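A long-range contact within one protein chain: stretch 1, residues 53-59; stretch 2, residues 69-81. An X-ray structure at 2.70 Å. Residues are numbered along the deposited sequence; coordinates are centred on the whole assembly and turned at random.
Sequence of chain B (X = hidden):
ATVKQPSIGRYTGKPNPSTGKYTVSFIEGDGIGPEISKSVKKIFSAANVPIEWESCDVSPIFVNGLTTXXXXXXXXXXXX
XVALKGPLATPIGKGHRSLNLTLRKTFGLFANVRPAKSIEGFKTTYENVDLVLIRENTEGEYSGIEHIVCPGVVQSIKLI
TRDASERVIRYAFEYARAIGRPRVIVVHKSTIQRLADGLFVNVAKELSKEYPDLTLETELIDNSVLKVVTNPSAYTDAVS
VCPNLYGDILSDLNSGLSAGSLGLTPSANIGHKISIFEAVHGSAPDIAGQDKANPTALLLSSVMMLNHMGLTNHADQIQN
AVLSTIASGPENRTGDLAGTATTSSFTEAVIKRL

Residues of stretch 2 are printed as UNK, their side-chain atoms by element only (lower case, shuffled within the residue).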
ATOM      1  N   TRP B  53      27.396 -44.593 -36.231  1.00 82.76           N
ATOM      2  CA  TRP B  53      26.978 -43.604 -35.249  1.00 77.84           C
ATOM      3  C   TRP B  53      28.067 -43.222 -34.243  1.00 73.31           C
ATOM      4  O   TRP B  53      29.223 -43.584 -34.410  1.00 83.97           O
ATOM      5  CB  TRP B  53      25.745 -44.116 -34.532  1.00 77.72           C
ATOM      6  CG  TRP B  53      24.647 -44.490 -35.491  1.00 96.09           C
ATOM      7  CD1 TRP B  53      24.095 -45.725 -35.669  1.00 96.65           C
ATOM      8  CD2 TRP B  53      23.976 -43.615 -36.414  1.00100.50           C
ATOM      9  NE1 TRP B  53      23.117 -45.674 -36.633  1.00 84.74           N
ATOM     10  CE2 TRP B  53      23.024 -44.392 -37.105  1.00 89.83           C
ATOM     11  CE3 TRP B  53      24.081 -42.249 -36.716  1.00 80.38           C
ATOM     12  CZ2 TRP B  53      22.184 -43.851 -38.071  1.00 84.24           C
ATOM     13  CZ3 TRP B  53      23.243 -41.719 -37.674  1.00 70.33           C
ATOM     14  CH2 TRP B  53      22.309 -42.515 -38.340  1.00 74.39           C
ATOM     15  N   GLU B  54      27.692 -42.481 -33.205  1.00 74.59           N
ATOM     16  CA  GLU B  54      28.652 -41.979 -32.231  1.00 73.16           C
ATOM     17  C   GLU B  54      27.934 -41.190 -31.148  1.00 74.82           C
ATOM     18  O   GLU B  54      28.249 -40.034 -30.912  1.00 89.83           O
ATOM     19  CB  GLU B  54      29.697 -41.092 -32.918  1.00 69.99           C
ATOM     20  CG  GLU B  54      30.896 -40.719 -32.038  1.00 90.52           C
ATOM     21  CD  GLU B  54      32.030 -40.043 -32.814  1.00108.65           C
ATOM     22  OE1 GLU B  54      32.051 -40.141 -34.062  1.00103.80           O
ATOM     23  OE2 GLU B  54      32.909 -39.418 -32.172  1.00101.50           O
ATOM     24  N   SER B  55      26.976 -41.822 -30.486  1.00 86.54           N
ATOM     25  CA  SER B  55      26.091 -41.126 -29.556  1.00 93.50           C
ATOM     26  C   SER B  55      26.804 -40.135 -28.640  1.00 91.04           C
ATOM     27  O   SER B  55      27.758 -40.495 -27.957  1.00 80.45           O
ATOM     28  CB  SER B  55      25.275 -42.132 -28.740  1.00 90.41           C
ATOM     29  OG  SER B  55      26.059 -43.255 -28.390  1.00 87.37           O
ATOM     30  N   CYS B  56      26.330 -38.885 -28.647  1.00 91.78           N
ATOM     31  CA  CYS B  56      26.888 -37.809 -27.829  1.00 77.78           C
ATOM     32  C   CYS B  56      25.980 -37.471 -26.664  1.00 84.76           C
ATOM     33  O   CYS B  56      24.773 -37.671 -26.734  1.00 86.40           O
ATOM     34  CB  CYS B  56      27.054 -36.538 -28.659  1.00 74.64           C
ATOM     35  SG  CYS B  56      28.058 -36.700 -30.137  1.00 87.21           S
ATOM     36  N   ASP B  57      26.558 -36.941 -25.596  1.00 90.30           N
ATOM     37  CA  ASP B  57      25.757 -36.365 -24.532  1.00 81.19           C
ATOM     38  C   ASP B  57      25.920 -34.855 -24.595  1.00 85.35           C
ATOM     39  O   ASP B  57      27.038 -34.357 -24.711  1.00 90.04           O
ATOM     40  CB  ASP B  57      26.196 -36.897 -23.171  1.00 86.48           C
ATOM     41  CG  ASP B  57      25.285 -36.430 -22.041  1.00101.49           C
ATOM     42  OD1 ASP B  57      24.055 -36.598 -22.164  1.00102.30           O
ATOM     43  OD2 ASP B  57      25.795 -35.901 -21.027  1.00 96.06           O
ATOM     44  N   VAL B  58      24.803 -34.133 -24.534  1.00 97.69           N
ATOM     45  CA  VAL B  58      24.819 -32.673 -24.586  1.00 91.44           C
ATOM     46  C   VAL B  58      24.244 -32.053 -23.308  1.00 92.48           C
ATOM     47  O   VAL B  58      23.884 -30.876 -23.292  1.00107.25           O
ATOM     48  CB  VAL B  58      24.028 -32.131 -25.802  1.00 79.25           C
ATOM     49  CG1 VAL B  58      24.725 -32.470 -27.107  1.00 56.52           C
ATOM     50  CG2 VAL B  58      22.619 -32.668 -25.785  1.00 79.61           C
ATOM     51  N   SER B  59      24.147 -32.848 -22.247  1.00 93.52           N
ATOM     52  CA  SER B  59      23.697 -32.342 -20.955  1.00 93.57           C
ATOM     53  C   SER B  59      24.382 -31.025 -20.635  1.00 85.58           C
ATOM     54  O   SER B  59      25.608 -30.930 -20.662  1.00 83.13           O
ATOM     55  CB  SER B  59      23.976 -33.356 -19.845  1.00 93.47           C
ATOM     56  OG  SER B  59      23.023 -34.400 -19.857  1.00 80.40           O
ATOM     57  N   UNK B  69      28.121 -26.196 -23.613  1.00 86.94           N
ATOM     58  CA  UNK B  69      27.910 -27.537 -24.116  1.00 78.35           C
ATOM     59  C   UNK B  69      29.162 -28.373 -23.889  1.00 78.44           C
ATOM     60  O   UNK B  69      30.258 -27.957 -24.246  1.00 82.58           O
ATOM     61  c   UNK B  69      27.396 -28.895 -26.180  1.00 75.91           C
ATOM     62  c   UNK B  69      27.536 -27.486 -25.612  1.00 94.96           C
ATOM     63  c   UNK B  69      28.527 -26.618 -26.391  1.00103.84           C
ATOM     64  c   UNK B  69      26.082 -29.508 -25.825  1.00 89.09           C
ATOM     65  N   UNK B  70      29.003 -29.551 -23.268  1.00 89.03           N
ATOM     66  CA  UNK B  70      30.099 -30.467 -22.921  1.00 89.41           C
ATOM     67  C   UNK B  70      31.116 -30.662 -24.044  1.00 92.25           C
ATOM     68  O   UNK B  70      30.727 -30.775 -25.207  1.00 97.02           O
ATOM     69  c   UNK B  70      29.368 -31.781 -22.652  1.00 79.80           C
ATOM     70  c   UNK B  70      28.063 -31.360 -22.105  1.00 75.59           C
ATOM     71  c   UNK B  70      27.702 -30.069 -22.813  1.00 97.07           C
ATOM     72  N   UNK B  71      32.398 -30.725 -23.692  1.00 87.64           N
ATOM     73  CA  UNK B  71      33.481 -30.810 -24.681  1.00 95.36           C
ATOM     74  C   UNK B  71      33.539 -32.140 -25.467  1.00 85.22           C
ATOM     75  O   UNK B  71      33.929 -32.161 -26.637  1.00 78.53           O
ATOM     76  c   UNK B  71      35.860 -29.921 -25.010  1.00117.92           C
ATOM     77  o   UNK B  71      37.040 -30.351 -24.972  1.00115.50           O
ATOM     78  c   UNK B  71      34.841 -30.503 -24.025  1.00100.62           C
ATOM     79  o   UNK B  71      35.489 -29.026 -25.808  1.00102.17           O
ATOM     80  N   UNK B  72      33.170 -33.256 -24.823  1.00 88.84           N
ATOM     81  CA  UNK B  72      33.074 -34.531 -25.547  1.00 78.86           C
ATOM     82  C   UNK B  72      32.202 -34.419 -26.810  1.00 89.03           C
ATOM     83  O   UNK B  72      32.636 -34.810 -27.906  1.00 73.73           O
ATOM     84  c   UNK B  72      32.919 -33.411 -23.379  1.00 88.07           C
ATOM     85  c   UNK B  72      32.401 -35.457 -24.530  1.00 73.90           C
ATOM     86  c   UNK B  72      32.787 -34.902 -23.210  1.00 86.13           C
ATOM     87  N   UNK B  73      30.989 -33.888 -26.649  1.00 86.16           N
ATOM     88  CA  UNK B  73      30.068 -33.682 -27.765  1.00 75.07           C
ATOM     89  C   UNK B  73      30.537 -32.606 -28.760  1.00 75.61           C
ATOM     90  O   UNK B  73      30.447 -32.804 -29.969  1.00 60.99           O
ATOM     91  c   UNK B  73      28.667 -33.375 -27.253  1.00 74.24           C
ATOM     92  N   UNK B  74      31.031 -31.472 -28.260  1.00 70.44           N
ATOM     93  CA  UNK B  74      31.553 -30.415 -29.134  1.00 68.24           C
ATOM     94  C   UNK B  74      32.554 -30.966 -30.163  1.00 79.26           C
ATOM     95  O   UNK B  74      32.396 -30.755 -31.366  1.00 72.03           O
ATOM     96  c   UNK B  74      32.220 -29.264 -28.326  1.00 76.18           C
ATOM     97  c   UNK B  74      32.833 -28.223 -29.266  1.00 58.91           C
ATOM     98  c   UNK B  74      31.222 -28.611 -27.385  1.00 71.72           C
ATOM     99  N   UNK B  75      33.576 -31.674 -29.682  1.00 83.24           N
ATOM    100  CA  UNK B  75      34.625 -32.214 -30.545  1.00 78.18           C
ATOM    101  C   UNK B  75      34.071 -33.234 -31.527  1.00 71.85           C
ATOM    102  O   UNK B  75      34.414 -33.234 -32.710  1.00 64.53           O
ATOM    103  c   UNK B  75      35.731 -32.848 -29.703  1.00 75.75           C
ATOM    104  c   UNK B  75      36.367 -31.885 -28.723  1.00 91.55           C
ATOM    105  n   UNK B  75      36.782 -29.501 -28.660  1.00 93.90           N
ATOM    106  o   UNK B  75      37.253 -30.621 -30.569  1.00 81.03           O
ATOM    107  c   UNK B  75      36.840 -30.612 -29.397  1.00106.26           C
ATOM    108  N   UNK B  76      33.208 -34.105 -31.022  1.00 59.15           N
ATOM    109  CA  UNK B  76      32.568 -35.115 -31.847  1.00 66.09           C
ATOM    110  C   UNK B  76      31.793 -34.525 -33.036  1.00 79.71           C
ATOM    111  O   UNK B  76      31.907 -35.001 -34.164  1.00 72.94           O
ATOM    112  o   UNK B  76      30.840 -36.803 -31.787  1.00 82.31           O
ATOM    113  c   UNK B  76      31.631 -35.951 -30.982  1.00 73.26           C
ATOM    114  N   UNK B  77      30.999 -33.492 -32.774  1.00 87.12           N
ATOM    115  CA  UNK B  77      30.134 -32.908 -33.791  1.00 64.11           C
ATOM    116  C   UNK B  77      30.922 -31.980 -34.700  1.00 64.57           C
ATOM    117  O   UNK B  77      30.663 -31.936 -35.889  1.00 62.84           O
ATOM    118  c   UNK B  77      28.068 -31.579 -34.203  1.00 59.39           C
ATOM    119  c   UNK B  77      28.137 -33.104 -32.292  1.00 55.74           C
ATOM    120  c   UNK B  77      28.954 -32.154 -33.153  1.00 65.94           C
ATOM    121  c   UNK B  77      27.018 -32.439 -31.588  1.00 55.39           C
ATOM    122  N   UNK B  78      31.890 -31.247 -34.148  1.00 63.90           N
ATOM    123  CA  UNK B  78      32.734 -30.361 -34.955  1.00 64.51           C
ATOM    124  C   UNK B  78      33.511 -31.173 -35.986  1.00 80.06           C
ATOM    125  O   UNK B  78      33.810 -30.702 -37.091  1.00 67.74           O
ATOM    126  o   UNK B  78      33.055 -28.795 -33.117  1.00 68.49           O
ATOM    127  c   UNK B  78      33.747 -29.579 -34.095  1.00 69.07           C
ATOM    128  c   UNK B  78      34.603 -28.663 -34.972  1.00 61.13           C
ATOM    129  N   UNK B  79      33.836 -32.401 -35.608  1.00 83.64           N
ATOM    130  CA  UNK B  79      34.610 -33.286 -36.460  1.00 78.47           C
ATOM    131  C   UNK B  79      33.746 -33.944 -37.523  1.00 79.10           C
ATOM    132  O   UNK B  79      34.138 -34.008 -38.681  1.00 67.08           O
ATOM    133  c   UNK B  79      35.287 -34.370 -35.625  1.00 90.47           C
ATOM    134  n   UNK B  79      35.759 -37.957 -33.586  1.00 99.97           N
ATOM    135  c   UNK B  79      35.961 -36.807 -35.808  1.00 88.34           C
ATOM    136  c   UNK B  79      36.260 -36.746 -34.307  1.00101.13           C
ATOM    137  c   UNK B  79      36.031 -35.421 -36.459  1.00 93.00           C
ATOM    138  N   UNK B  80      32.582 -34.448 -37.121  1.00 77.08           N
ATOM    139  CA  UNK B  80      31.703 -35.176 -38.036  1.00 74.19           C
ATOM    140  C   UNK B  80      30.932 -34.271 -38.996  1.00 76.71           C
ATOM    141  O   UNK B  80      30.565 -34.694 -40.097  1.00 68.32           O
ATOM    142  c   UNK B  80      30.720 -36.036 -37.253  1.00 75.25           C
ATOM    143  n   UNK B  80      30.689 -37.679 -35.496  1.00 88.45           N
ATOM    144  o   UNK B  80      32.576 -37.416 -36.678  1.00 94.70           O
ATOM    145  c   UNK B  80      31.408 -37.106 -36.449  1.00 87.79           C
ATOM    146  N   UNK B  81      30.687 -33.033 -38.564  1.00 73.84           N
ATOM    147  CA  UNK B  81      30.007 -32.011 -39.372  1.00 65.81           C
ATOM    148  C   UNK B  81      28.499 -32.256 -39.525  1.00 63.60           C
ATOM    149  O   UNK B  81      27.786 -31.438 -40.124  1.00 50.27           O
ATOM    150  c   UNK B  81      30.668 -31.850 -40.747  1.00 66.61           C
ATOM    151  c   UNK B  81      32.530 -31.119 -42.240  1.00 68.14           C
ATOM    152  c   UNK B  81      32.140 -31.434 -40.808  1.00 70.90           C
ATOM    153  c   UNK B  81      32.447 -30.247 -39.895  1.00 57.93           C
TER

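Position 69 carries four carbons, forked at the first, one arm two carbons long. The end of that arm lies 3.3 Å from Val 58 CB, an apolar contact. This is Ile 69, whose CA-to-CB bond points sideways while its tip comes nearer.

At position 70 three carbons close a ring onto the backbone N, and CB sits 4.0 Å from Asp 57 O. It is Pro 70, the N-cap, where no backbone N-H is needed for an i to i-4 bond, so a nitrogen without a hydrogen costs nothing.

Position 71 has two carbons, the second bearing two oxygens; its CA-to-CB bond points away from stretch 1. This is Asp 71. Position 72 is again a three-carbon ring on N, Pro 72, touching nothing across the gap.

Position 73 has one carbon, CB, 3.8 Å from Cys 56 CB and 3.2 Å from Asp 57 O. It is Ala 73, and with CA atoms 5.2 Å apart at Cys 56, the two backbones come close here.

Position 74 shows one carbon carrying two more, its CA-to-CB bond pointing away: Val 74. Position 75 has three carbons, the third with oxygen and nitrogen. This amide is Gln 75, whose NE2 donates to Asp 71 OD1 at 3.2 Å.

Position 76 has one carbon, then an oxygen 3.2 Å from Cys 56 SG and 3.4 Å from Glu 54 OE2. It is Ser 76; its link to the carboxylate is weak at best.

Position 77 has four carbons forked at the first, the longer arm passing 4.2 Å from Cys 56 SG: Ile 77. Position 78, one carbon bearing an oxygen and a carbon, is Thr 78, OG1 donating to Val 74 O at 2.7 Å.

Position 79 runs four carbons to a nitrogen 3.5 Å from Glu 54 OE2. This is Lys 79, forming a salt bridge. Position 80 has two carbons, the second with oxygen and nitrogen, the nitrogen 3.2 Å from Glu 54 OE1: Asn 80, whose ND2 donates a nearly straight hydrogen bond. Position 81, four carbons forked at the second, is Leu 81, out of reach, with positive phi.

The contact changes character along its length: Ile 69, in the loop before the helix, meets Val 58; small Ala 73 and Ile 77, on the helix, meet Cys 56; toward the helix's C-terminal end, the extended Glu 54 engages Lys 79 and Asn 80 with its two oxygens.

Stretch 2 69-81: IPDPAVQSITKNL
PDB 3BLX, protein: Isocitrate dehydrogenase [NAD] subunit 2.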